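Local coordinates for protein phosphate transporter (Thermotoga maritima MSB8, PDB 6L85) that transports phosphate across the membrane in a sodium-dependent manner and is probably a bacterial relative of the human SLC20 carriers, at residues M14-G19 and F301-K306; K66-V71 and S109-M114; P143-L148 and A331-L336; L148-M153 and V351-G356. All coordinates share one frame; numbering follows the deposited sequence.

Contact 1 of 4, residues M14-G19 and F301-K306; sequences MAFSIG and FFLGQK
F16 reaches across from helix 2-32 and puts the far end of its ring against F302 and L303, and nearly all the apolar contact here is made by that ring. Its CZ lies 3.7 Å from F302 CB, which sits at the ring edge, close to the ring plane. CE1 meets L303 CB at 3.8 Å and L303 CD2 at 3.9 Å, both at the same corner. With CG anti to the backbone N, chi1 -173° sends the ring out toward F302 and L303. The F16 side chain crosses each of theirs at about a right angle. Were this ring replaced by an alanine, F302 CB and L303 CB would probably lose their apolar neighbour. The backbones also come close where both residues lack side chains, with G304 CA 4.5 Å from G19 O.

The side-chain hydrogen bonds of S17 and Q305 are made inside their own segments. S17 OG donates to M14 O at 2.8 Å, beside the helical bond that the same oxygen takes from I18 N. Q305 NE2 donates to F301 O at 2.9 Å, in the carbonyl plane and on a lone pair. The F301 ring meets F215 of the second subunit edge-to-face.

G19 lies about 9 Å from a bound sodium ion. The F16 ring is thus packed at the break between helices 286-302 and 304-311, next to the sodium-binding part of helix 2-32, where N21 and D22 bind the metal.

Contact 2 of 4, residues K66-V71 and S109-M114; sequences KGIVEV and SIVGGM
I68, in the loop after helix 58-66, pushes its side chain into the groove between V111 and M114 on helix 106-121. The apolar contacts are shared between its two branches. CD1 comes to 3.6 Å from V111 CG2 and 4.0 Å from M114 CB. The other branch, CG2, rests 3.9 Å from V111 CG1, and it also lies 3.8 Å from V111 O. The CG2 methyl is anti to the backbone N while CG1 is turned beside it; this chi1 of -40° turns both branches toward the helix, where each touches V111 and M114 CB. Cut back to an alanine, the residue loses both branches, and V111 and the CB of M114 would probably face a gap. V69 adds a second apolar touch, its CG2 meeting M114 CE at 3.9 Å. The bends of M114 at chi2 and chi3 bring CE round to V69, and the two side chains cross at about a right angle.

The remaining contact is of a methyl with a carbonyl: V69 CG2 lies 3.3 Å from M114 O, a close approach.

All four touching residues are buried. Backbone hydrogen bonds of I68 with N128 and of E70 with G126 also hold the loop. Helix 106-121 in turn packs on helix 76-99, where M114 touches A86, and on helix 368-400, where S109 touches V385 and G113 O accepts from S389 OG.

Contact 3 of 4, residues P143-L148 and A331-L336; sequences PVLGGL and ATTVLL
T333 and G146 make the innermost contact: the threonine hydroxyl OG1 stands 3.6 Å from G146 CA, lying against the backbone of helix 129-162 where there is no side chain. Of the two segments, G146 and T333 have the nearest CA atoms, 6.0 Å apart. Alongside, the threonine methyl CG2 meets L145 CD2 at 4.1 Å, a looser apolar touch in which the two side chains run past each other in opposite directions. L145 lies on the surface and may face lipid.

The next shell explains the pose of T333. Its OG1 lies anti to its own carbonyl carbon and beside the backbone N (chi1 -55°), and it hydrogen-bonds to S329 O one turn earlier in helix 320-339. The hydroxyl is therefore satisfied within its own helix and presses on G146 without bonding to it. T333 also touches V349 of helix 346-357. On the other side, P143 has no N-H to give to the preceding turn, so helix 129-162 is kinked there, three residues ahead of G146, and P143 itself packs on H348.

A threonine hydroxyl bonded to the carbonyl one turn back is common in membrane helices, and a glycine gives a smooth helix surface; here the two meet. They join helix 129-162 to helix 320-339, whose D327 takes part in a sodium site.

Contact 4 of 4, residues L148-M153 and V351-G356; sequences LISFVM and VGAVTG
S150, A353 and G356 form a close helix-to-helix contact of small residues between helix 129-162 and helix 346-357, with F151 at its rim. The axes of the two short segments approach to 7.3 Å, and their N-to-C directions differ by 33°, so the two segments run roughly the same way. The CA atoms of F151 and G356 are 4.8 Å apart, a very short spacing for two helices. G356 permits it: a CB at this position would run into S150 CB.

The polar link is the S150 hydroxyl, which donates to A353 O. At 2.5 Å from OG to that oxygen the bond is very short, so its exact length is doubtful. Because OG lies anti to the backbone N (chi1 -153°), the hydroxyl is carried off the helix surface and over to the A353 carbonyl. The arrangement is glycine- and serine-mediated packing of membrane helices, in which small residues let backbones approach closely.

A weaker contact lies at G356 O, which sits 3.6 Å from F151 CA as a CA-H...O contact, with an angle of 121° at the hydrogen. The same oxygen approaches the edge of the F151 ring in its plane, 3.8 Å from CD1, while the rest of the ring leads away to the surface, where it may face lipid. Within helix 346-357, T355 OG1 folds back on G352 O, which also accepts from G356 N. A353 also packs on T330 of helix 320-339, and T347, in the first turn of helix 346-357, binds sodium.

Contacts 3 and 4 are neighbours, their centres about 8 Å apart. They share L148 and helix 129-162, and touch where I149 CD1 meets T333 OG1 at 3.5 Å; helices 320-339 and 346-357, consecutive in the chain, supply their second segments. Across the chain's centre, the centre of contact 1 is about 23 Å from that of contact 3 and about 26 Å from that of contact 4. Contact 2, its centre also about 23 Å from that of contact 1, is nested in the loop contact 1 closes and touches it through M14 and I110. Along the chain the segments of contact 1 alternate with those of contacts 3 and 4; these three tie the transporter's first half to its last third.

Contact 1 of 4, residues M14-G19 and F301-K306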
loop_
_atom_site.group_PDB
_atom_site.type_symbol
_atom_site.label_atom_id
_atom_site.label_comp_id
_atom_site.label_asym_id
_atom_site.label_seq_id
_atom_site.Cartn_x
_atom_site.Cartn_y
_atom_site.Cartn_z
ATOM N N MET B 14 -5.297 11.626 -22.935
ATOM C CA MET B 14 -4.146 12.323 -22.380
ATOM C C MET B 14 -3.406 11.455 -21.360
ATOM O O MET B 14 -2.173 11.366 -21.383
ATOM C CB MET B 14 -4.610 13.634 -21.754
ATOM C CG MET B 14 -3.527 14.400 -21.084
ATOM S SD MET B 14 -2.410 15.171 -22.277
ATOM C CE MET B 14 -1.136 15.747 -21.173
ATOM N N ALA B 15 -4.150 10.818 -20.437
ATOM C CA ALA B 15 -3.531 9.980 -19.409
ATOM C C ALA B 15 -2.794 8.797 -20.032
ATOM O O ALA B 15 -1.666 8.457 -19.627
ATOM C CB ALA B 15 -4.612 9.504 -18.430
ATOM N N PHE B 16 -3.429 8.156 -21.019
ATOM C CA PHE B 16 -2.799 7.084 -21.783
ATOM C C PHE B 16 -1.472 7.542 -22.384
ATOM O O PHE B 16 -0.457 6.831 -22.303
ATOM C CB PHE B 16 -3.773 6.623 -22.872
ATOM C CG PHE B 16 -3.319 5.405 -23.617
ATOM C CD1 PHE B 16 -2.435 5.514 -24.674
ATOM C CD2 PHE B 16 -3.777 4.146 -23.256
ATOM C CE1 PHE B 16 -1.997 4.397 -25.360
ATOM C CE2 PHE B 16 -3.351 3.019 -23.943
ATOM C CZ PHE B 16 -2.449 3.151 -24.994
ATOM N N SER B 17 -1.456 8.753 -22.973
ATOM C CA SER B 17 -0.236 9.257 -23.606
ATOM C C SER B 17 0.857 9.523 -22.577
ATOM O O SER B 17 2.045 9.273 -22.845
ATOM C CB SER B 17 -0.565 10.511 -24.440
ATOM O OG SER B 17 -0.547 11.713 -23.682
ATOM N N ILE B 18 0.475 9.980 -21.379
ATOM C CA ILE B 18 1.453 10.152 -20.297
ATOM C C ILE B 18 2.095 8.811 -19.922
ATOM O O ILE B 18 3.327 8.694 -19.818
ATOM C CB ILE B 18 0.784 10.809 -19.074
ATOM C CG1 ILE B 18 0.329 12.234 -19.391
ATOM C CG2 ILE B 18 1.702 10.775 -17.866
ATOM C CD1 ILE B 18 -0.615 12.839 -18.343
ATOM N N GLY B 19 1.265 7.793 -19.656
ATOM C CA GLY B 19 1.816 6.493 -19.298
ATOM C C GLY B 19 2.761 5.968 -20.365
ATOM O O GLY B 19 3.879 5.518 -20.061
ATOM N N PHE B 301 0.924 0.004 -20.162
ATOM C CA PHE B 301 0.879 -1.377 -20.634
ATOM C C PHE B 301 0.805 -1.484 -22.154
ATOM O O PHE B 301 1.475 -2.334 -22.741
ATOM C CB PHE B 301 -0.303 -2.124 -20.020
ATOM C CG PHE B 301 -0.324 -3.584 -20.369
ATOM C CD1 PHE B 301 0.543 -4.475 -19.745
ATOM C CD2 PHE B 301 -1.179 -4.063 -21.345
ATOM C CE1 PHE B 301 0.532 -5.846 -20.073
ATOM C CE2 PHE B 301 -1.205 -5.431 -21.682
ATOM C CZ PHE B 301 -0.349 -6.324 -21.042
ATOM N N PHE B 302 -0.029 -0.685 -22.807
ATOM C CA PHE B 302 -0.258 -0.884 -24.230
ATOM C C PHE B 302 0.695 -0.120 -25.130
ATOM O O PHE B 302 0.813 -0.469 -26.313
ATOM C CB PHE B 302 -1.682 -0.493 -24.611
ATOM C CG PHE B 302 -2.713 -1.506 -24.198
ATOM C CD1 PHE B 302 -2.762 -2.757 -24.807
ATOM C CD2 PHE B 302 -3.630 -1.208 -23.202
ATOM C CE1 PHE B 302 -3.714 -3.696 -24.424
ATOM C CE2 PHE B 302 -4.585 -2.130 -22.815
ATOM C CZ PHE B 302 -4.630 -3.382 -23.425
ATOM N N LEU B 303 1.347 0.926 -24.641
ATOM C CA LEU B 303 2.175 1.676 -25.574
ATOM C C LEU B 303 3.565 1.974 -25.023
ATOM O O LEU B 303 4.526 2.077 -25.791
ATOM C CB LEU B 303 1.441 2.957 -25.991
ATOM C CG LEU B 303 2.121 3.826 -27.050
ATOM C CD1 LEU B 303 2.567 2.976 -28.252
ATOM C CD2 LEU B 303 1.196 4.969 -27.487
ATOM N N GLY B 304 3.694 2.105 -23.700
ATOM C CA GLY B 304 4.983 2.435 -23.112
ATOM C C GLY B 304 6.008 1.342 -23.286
ATOM O O GLY B 304 7.220 1.602 -23.191
ATOM N N GLN B 305 5.534 0.139 -23.616
ATOM C CA GLN B 305 6.327 -1.068 -23.784
ATOM C C GLN B 305 7.091 -0.963 -25.098
ATOM O O GLN B 305 7.467 -1.984 -25.685
ATOM C CB GLN B 305 5.419 -2.319 -23.761
ATOM C CG GLN B 305 5.024 -2.835 -22.357
ATOM C CD GLN B 305 4.602 -4.321 -22.332
ATOM O OE1 GLN B 305 5.444 -5.215 -22.338
ATOM N NE2 GLN B 305 3.302 -4.576 -22.271
ATOM N N LYS B 306 7.241 0.271 -25.612
ATOM C CA LYS B 306 8.087 0.556 -26.770
ATOM C C LYS B 306 9.185 1.570 -26.461
ATOM O O LYS B 306 10.369 1.248 -26.611
ATOM C CB LYS B 306 7.208 1.019 -27.941
ATOM C CG LYS B 306 6.539 -0.144 -28.709
ATOM C CD LYS B 306 5.306 -0.684 -27.987
ATOM C CE LYS B 306 4.742 -1.915 -28.694
ATOM N NZ LYS B 306 5.514 -3.173 -28.399
#

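Contact 2 of 4, residues K66-V71 and S109-M114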
loop_
_atom_site.group_PDB
_atom_site.type_symbol
_atom_site.label_atom_id
_atom_site.label_comp_id
_atom_site.label_asym_id
_atom_site.label_seq_id
_atom_site.Cartn_x
_atom_site.Cartn_y
_atom_site.Cartn_z
ATOM N N LYS B 66 -5.906 26.024 -11.364
ATOM C CA LYS B 66 -5.935 27.488 -11.277
ATOM C C LYS B 66 -4.568 28.172 -11.211
ATOM O O LYS B 66 -4.492 29.328 -10.783
ATOM C CB LYS B 66 -6.785 27.932 -10.084
ATOM C CG LYS B 66 -6.335 27.404 -8.744
ATOM C CD LYS B 66 -7.186 28.025 -7.636
ATOM C CE LYS B 66 -8.639 28.191 -8.082
ATOM N NZ LYS B 66 -9.373 29.205 -7.270
ATOM N N GLY B 67 -3.498 27.542 -11.683
ATOM C CA GLY B 67 -2.184 28.164 -11.571
ATOM C C GLY B 67 -1.610 28.655 -12.886
ATOM O O GLY B 67 -0.580 29.339 -12.904
ATOM N N ILE B 68 -2.272 28.326 -13.995
ATOM C CA ILE B 68 -1.825 28.718 -15.333
ATOM C C ILE B 68 -2.763 29.748 -15.945
ATOM O O ILE B 68 -2.334 30.830 -16.346
ATOM C CB ILE B 68 -1.679 27.489 -16.257
ATOM C CG1 ILE B 68 -1.066 26.317 -15.500
ATOM C CG2 ILE B 68 -0.863 27.849 -17.511
ATOM C CD1 ILE B 68 -1.169 25.021 -16.266
ATOM N N VAL B 69 -4.034 29.404 -16.079
ATOM C CA VAL B 69 -5.046 30.331 -16.565
ATOM C C VAL B 69 -5.537 31.158 -15.390
ATOM O O VAL B 69 -5.659 30.653 -14.268
ATOM C CB VAL B 69 -6.196 29.566 -17.245
ATOM C CG1 VAL B 69 -7.268 30.513 -17.751
ATOM C CG2 VAL B 69 -5.657 28.735 -18.389
ATOM N N GLU B 70 -5.765 32.450 -15.627
ATOM C CA GLU B 70 -6.347 33.325 -14.614
ATOM C C GLU B 70 -7.849 33.051 -14.610
ATOM O O GLU B 70 -8.602 33.613 -15.411
ATOM C CB GLU B 70 -6.028 34.790 -14.901
ATOM C CG GLU B 70 -6.174 35.691 -13.689
ATOM C CD GLU B 70 -5.255 35.302 -12.555
ATOM O OE1 GLU B 70 -4.047 35.625 -12.634
ATOM O OE2 GLU B 70 -5.739 34.669 -11.588
ATOM N N VAL B 71 -8.274 32.179 -13.694
ATOM C CA VAL B 71 -9.619 31.607 -13.741
ATOM C C VAL B 71 -10.691 32.691 -13.596
ATOM O O VAL B 71 -11.684 32.699 -14.332
ATOM C CB VAL B 71 -9.727 30.494 -12.674
ATOM C CG1 VAL B 71 -11.159 30.274 -12.217
ATOM C CG2 VAL B 71 -9.096 29.177 -13.217
ATOM N N SER B 109 3.893 20.147 -21.900
ATOM C CA SER B 109 2.880 20.110 -22.949
ATOM C C SER B 109 1.537 20.612 -22.440
ATOM O O SER B 109 0.890 21.440 -23.092
ATOM C CB SER B 109 2.752 18.694 -23.506
ATOM O OG SER B 109 4.040 18.184 -23.771
ATOM N N ILE B 110 1.088 20.121 -21.277
ATOM C CA ILE B 110 -0.265 20.501 -20.866
ATOM C C ILE B 110 -0.284 21.952 -20.371
ATOM O O ILE B 110 -1.275 22.671 -20.578
ATOM C CB ILE B 110 -0.862 19.512 -19.830
ATOM C CG1 ILE B 110 -2.362 19.781 -19.644
ATOM C CG2 ILE B 110 -0.195 19.598 -18.480
ATOM C CD1 ILE B 110 -3.212 19.395 -20.864
ATOM N N VAL B 111 0.802 22.417 -19.739
ATOM C CA VAL B 111 0.850 23.814 -19.301
ATOM C C VAL B 111 0.853 24.748 -20.509
ATOM O O VAL B 111 0.149 25.767 -20.526
ATOM C CB VAL B 111 2.061 24.057 -18.381
ATOM C CG1 VAL B 111 2.297 25.574 -18.157
ATOM C CG2 VAL B 111 1.862 23.344 -17.049
ATOM N N GLY B 112 1.603 24.390 -21.552
ATOM C CA GLY B 112 1.523 25.126 -22.799
ATOM C C GLY B 112 0.122 25.145 -23.369
ATOM O O GLY B 112 -0.354 26.186 -23.833
ATOM N N GLY B 113 -0.560 23.996 -23.351
ATOM C CA GLY B 113 -1.936 23.967 -23.824
ATOM C C GLY B 113 -2.820 24.968 -23.095
ATOM O O GLY B 113 -3.577 25.726 -23.716
ATOM N N MET B 114 -2.720 24.990 -21.764
ATOM C CA MET B 114 -3.574 25.859 -20.959
ATOM C C MET B 114 -3.218 27.329 -21.184
ATOM O O MET B 114 -4.101 28.189 -21.281
ATOM C CB MET B 114 -3.450 25.489 -19.471
ATOM C CG MET B 114 -3.936 24.065 -19.107
ATOM S SD MET B 114 -5.729 23.970 -19.237
ATOM C CE MET B 114 -6.145 24.911 -17.762
#

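Contact 3 of 4, residues P143-L148 and A331-L336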
loop_
_atom_site.group_PDB
_atom_site.type_symbol
_atom_site.label_atom_id
_atom_site.label_comp_id
_atom_site.label_asym_id
_atom_site.label_seq_id
_atom_site.Cartn_x
_atom_site.Cartn_y
_atom_site.Cartn_z
ATOM N N PRO B 143 15.495 19.805 -12.324
ATOM C CA PRO B 143 16.543 18.904 -12.847
ATOM C C PRO B 143 17.897 19.136 -12.212
ATOM O O PRO B 143 18.680 18.186 -12.046
ATOM C CB PRO B 143 16.571 19.223 -14.347
ATOM C CG PRO B 143 15.249 19.924 -14.616
ATOM C CD PRO B 143 14.969 20.690 -13.378
ATOM N N VAL B 144 18.190 20.387 -11.846
ATOM C CA VAL B 144 19.443 20.692 -11.175
ATOM C C VAL B 144 19.449 20.076 -9.793
ATOM O O VAL B 144 20.456 19.507 -9.359
ATOM C CB VAL B 144 19.662 22.214 -11.108
ATOM C CG1 VAL B 144 20.841 22.541 -10.177
ATOM C CG2 VAL B 144 19.880 22.765 -12.503
ATOM N N LEU B 145 18.336 20.196 -9.076
ATOM C CA LEU B 145 18.230 19.576 -7.760
ATOM C C LEU B 145 18.334 18.059 -7.866
ATOM O O LEU B 145 18.944 17.412 -7.009
ATOM C CB LEU B 145 16.912 20.003 -7.101
ATOM C CG LEU B 145 16.459 19.373 -5.782
ATOM C CD1 LEU B 145 17.482 19.605 -4.682
ATOM C CD2 LEU B 145 15.061 19.914 -5.378
ATOM N N GLY B 146 17.775 17.476 -8.931
ATOM C CA GLY B 146 17.916 16.040 -9.121
ATOM C C GLY B 146 19.362 15.635 -9.357
ATOM O O GLY B 146 19.842 14.639 -8.793
ATOM N N GLY B 147 20.076 16.410 -10.183
ATOM C CA GLY B 147 21.491 16.147 -10.394
ATOM C C GLY B 147 22.298 16.293 -9.120
ATOM O O GLY B 147 23.160 15.460 -8.821
ATOM N N LEU B 148 22.002 17.324 -8.329
ATOM C CA LEU B 148 22.751 17.544 -7.096
ATOM C C LEU B 148 22.514 16.428 -6.090
ATOM O O LEU B 148 23.462 15.929 -5.472
ATOM C CB LEU B 148 22.386 18.897 -6.480
ATOM C CG LEU B 148 22.524 20.081 -7.441
ATOM C CD1 LEU B 148 22.047 21.389 -6.809
ATOM C CD2 LEU B 148 23.950 20.207 -8.021
ATOM N N ALA B 331 12.865 10.302 -7.644
ATOM C CA ALA B 331 11.604 10.136 -6.940
ATOM C C ALA B 331 11.490 11.121 -5.794
ATOM O O ALA B 331 10.421 11.710 -5.585
ATOM C CB ALA B 331 11.468 8.700 -6.432
ATOM N N THR B 332 12.581 11.314 -5.051
ATOM C CA THR B 332 12.588 12.309 -3.978
ATOM C C THR B 332 12.302 13.709 -4.509
ATOM O O THR B 332 11.444 14.425 -3.972
ATOM C CB THR B 332 13.936 12.289 -3.264
ATOM O OG1 THR B 332 14.235 10.941 -2.883
ATOM C CG2 THR B 332 13.904 13.204 -2.029
ATOM N N THR B 333 13.022 14.125 -5.559
ATOM C CA THR B 333 12.773 15.439 -6.136
ATOM C C THR B 333 11.306 15.596 -6.523
ATOM O O THR B 333 10.668 16.616 -6.216
ATOM C CB THR B 333 13.677 15.650 -7.355
ATOM O OG1 THR B 333 15.040 15.453 -6.969
ATOM C CG2 THR B 333 13.510 17.065 -7.923
ATOM N N VAL B 334 10.754 14.574 -7.184
ATOM C CA VAL B 334 9.425 14.684 -7.770
ATOM C C VAL B 334 8.360 14.688 -6.674
ATOM O O VAL B 334 7.395 15.447 -6.741
ATOM C CB VAL B 334 9.215 13.550 -8.799
ATOM C CG1 VAL B 334 7.723 13.402 -9.181
ATOM C CG2 VAL B 334 10.080 13.790 -10.051
ATOM N N LEU B 335 8.547 13.870 -5.632
ATOM C CA LEU B 335 7.614 13.837 -4.509
ATOM C C LEU B 335 7.625 15.153 -3.751
ATOM O O LEU B 335 6.569 15.642 -3.331
ATOM C CB LEU B 335 7.959 12.685 -3.556
ATOM C CG LEU B 335 7.120 11.410 -3.554
ATOM C CD1 LEU B 335 7.438 10.548 -2.344
ATOM C CD2 LEU B 335 5.615 11.691 -3.636
ATOM N N LEU B 336 8.807 15.734 -3.531
ATOM C CA LEU B 336 8.820 17.001 -2.811
ATOM C C LEU B 336 8.158 18.097 -3.643
ATOM O O LEU B 336 7.354 18.884 -3.121
ATOM C CB LEU B 336 10.249 17.365 -2.405
ATOM C CG LEU B 336 10.870 16.400 -1.379
ATOM C CD1 LEU B 336 12.413 16.510 -1.347
ATOM C CD2 LEU B 336 10.276 16.580 0.026
#

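Contact 4 of 4, residues L148-M153 and V351-G356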
loop_
_atom_site.group_PDB
_atom_site.type_symbol
_atom_site.label_atom_id
_atom_site.label_comp_id
_atom_site.label_asym_id
_atom_site.label_seq_id
_atom_site.Cartn_x
_atom_site.Cartn_y
_atom_site.Cartn_z
ATOM N N LEU B 148 22.002 17.324 -8.329
ATOM C CA LEU B 148 22.751 17.544 -7.096
ATOM C C LEU B 148 22.514 16.428 -6.090
ATOM O O LEU B 148 23.462 15.929 -5.472
ATOM C CB LEU B 148 22.386 18.897 -6.480
ATOM C CG LEU B 148 22.524 20.081 -7.441
ATOM C CD1 LEU B 148 22.047 21.389 -6.809
ATOM C CD2 LEU B 148 23.950 20.207 -8.021
ATOM N N ILE B 149 21.247 16.047 -5.887
ATOM C CA ILE B 149 20.933 14.959 -4.965
ATOM C C ILE B 149 21.613 13.680 -5.426
ATOM O O ILE B 149 22.189 12.946 -4.629
ATOM C CB ILE B 149 19.406 14.781 -4.845
ATOM C CG1 ILE B 149 18.742 16.039 -4.276
ATOM C CG2 ILE B 149 19.073 13.598 -3.996
ATOM C CD1 ILE B 149 17.210 15.919 -4.199
ATOM N N SER B 150 21.507 13.381 -6.719
ATOM C CA SER B 150 22.229 12.291 -7.357
ATOM C C SER B 150 23.707 12.273 -6.957
ATOM O O SER B 150 24.234 11.267 -6.456
ATOM C CB SER B 150 22.085 12.496 -8.870
ATOM O OG SER B 150 22.165 11.306 -9.596
ATOM N N PHE B 151 24.391 13.395 -7.200
ATOM C CA PHE B 151 25.824 13.492 -6.946
ATOM C C PHE B 151 26.130 13.232 -5.472
ATOM O O PHE B 151 26.964 12.375 -5.127
ATOM C CB PHE B 151 26.303 14.879 -7.395
ATOM C CG PHE B 151 27.755 15.161 -7.127
ATOM C CD1 PHE B 151 28.736 14.728 -8.004
ATOM C CD2 PHE B 151 28.134 15.879 -6.004
ATOM C CE1 PHE B 151 30.078 14.997 -7.761
ATOM C CE2 PHE B 151 29.471 16.155 -5.755
ATOM C CZ PHE B 151 30.446 15.710 -6.634
ATOM N N VAL B 152 25.420 13.926 -4.586
ATOM C CA VAL B 152 25.676 13.776 -3.155
ATOM C C VAL B 152 25.389 12.351 -2.708
ATOM O O VAL B 152 26.134 11.773 -1.908
ATOM C CB VAL B 152 24.852 14.804 -2.360
ATOM C CG1 VAL B 152 25.063 14.623 -0.857
ATOM C CG2 VAL B 152 25.224 16.214 -2.802
ATOM N N MET B 153 24.327 11.743 -3.241
ATOM C CA MET B 153 23.956 10.410 -2.800
ATOM C C MET B 153 24.959 9.369 -3.282
ATOM O O MET B 153 25.289 8.432 -2.547
ATOM C CB MET B 153 22.549 10.070 -3.284
ATOM C CG MET B 153 22.161 8.639 -3.000
ATOM S SD MET B 153 20.409 8.341 -3.285
ATOM C CE MET B 153 20.377 6.572 -3.001
ATOM N N VAL B 351 16.911 12.965 -16.403
ATOM C CA VAL B 351 18.102 13.384 -17.137
ATOM C C VAL B 351 19.089 14.074 -16.198
ATOM O O VAL B 351 20.291 13.788 -16.207
ATOM C CB VAL B 351 17.706 14.295 -18.311
ATOM C CG1 VAL B 351 18.919 15.103 -18.798
ATOM C CG2 VAL B 351 17.098 13.469 -19.426
ATOM N N GLY B 352 18.590 14.986 -15.363
ATOM C CA GLY B 352 19.454 15.630 -14.390
ATOM C C GLY B 352 20.128 14.640 -13.458
ATOM O O GLY B 352 21.329 14.732 -13.200
ATOM N N ALA B 353 19.356 13.692 -12.920
ATOM C CA ALA B 353 19.919 12.732 -11.979
ATOM C C ALA B 353 21.016 11.898 -12.642
ATOM O O ALA B 353 22.072 11.641 -12.044
ATOM C CB ALA B 353 18.803 11.842 -11.422
ATOM N N VAL B 354 20.779 11.485 -13.888
ATOM C CA VAL B 354 21.777 10.736 -14.645
ATOM C C VAL B 354 23.057 11.560 -14.799
ATOM O O VAL B 354 24.165 11.068 -14.544
ATOM C CB VAL B 354 21.209 10.311 -16.013
ATOM C CG1 VAL B 354 22.326 9.778 -16.909
ATOM C CG2 VAL B 354 20.129 9.253 -15.847
ATOM N N THR B 355 22.926 12.833 -15.204
ATOM C CA THR B 355 24.130 13.645 -15.372
ATOM C C THR B 355 24.837 13.849 -14.037
ATOM O O THR B 355 26.066 13.972 -13.993
ATOM C CB THR B 355 23.821 15.000 -16.034
ATOM O OG1 THR B 355 23.271 15.907 -15.079
ATOM C CG2 THR B 355 22.853 14.846 -17.179
ATOM N N GLY B 356 24.088 13.836 -12.937
ATOM C CA GLY B 356 24.705 13.997 -11.631
ATOM C C GLY B 356 25.477 12.775 -11.160
ATOM O O GLY B 356 26.439 12.907 -10.396
#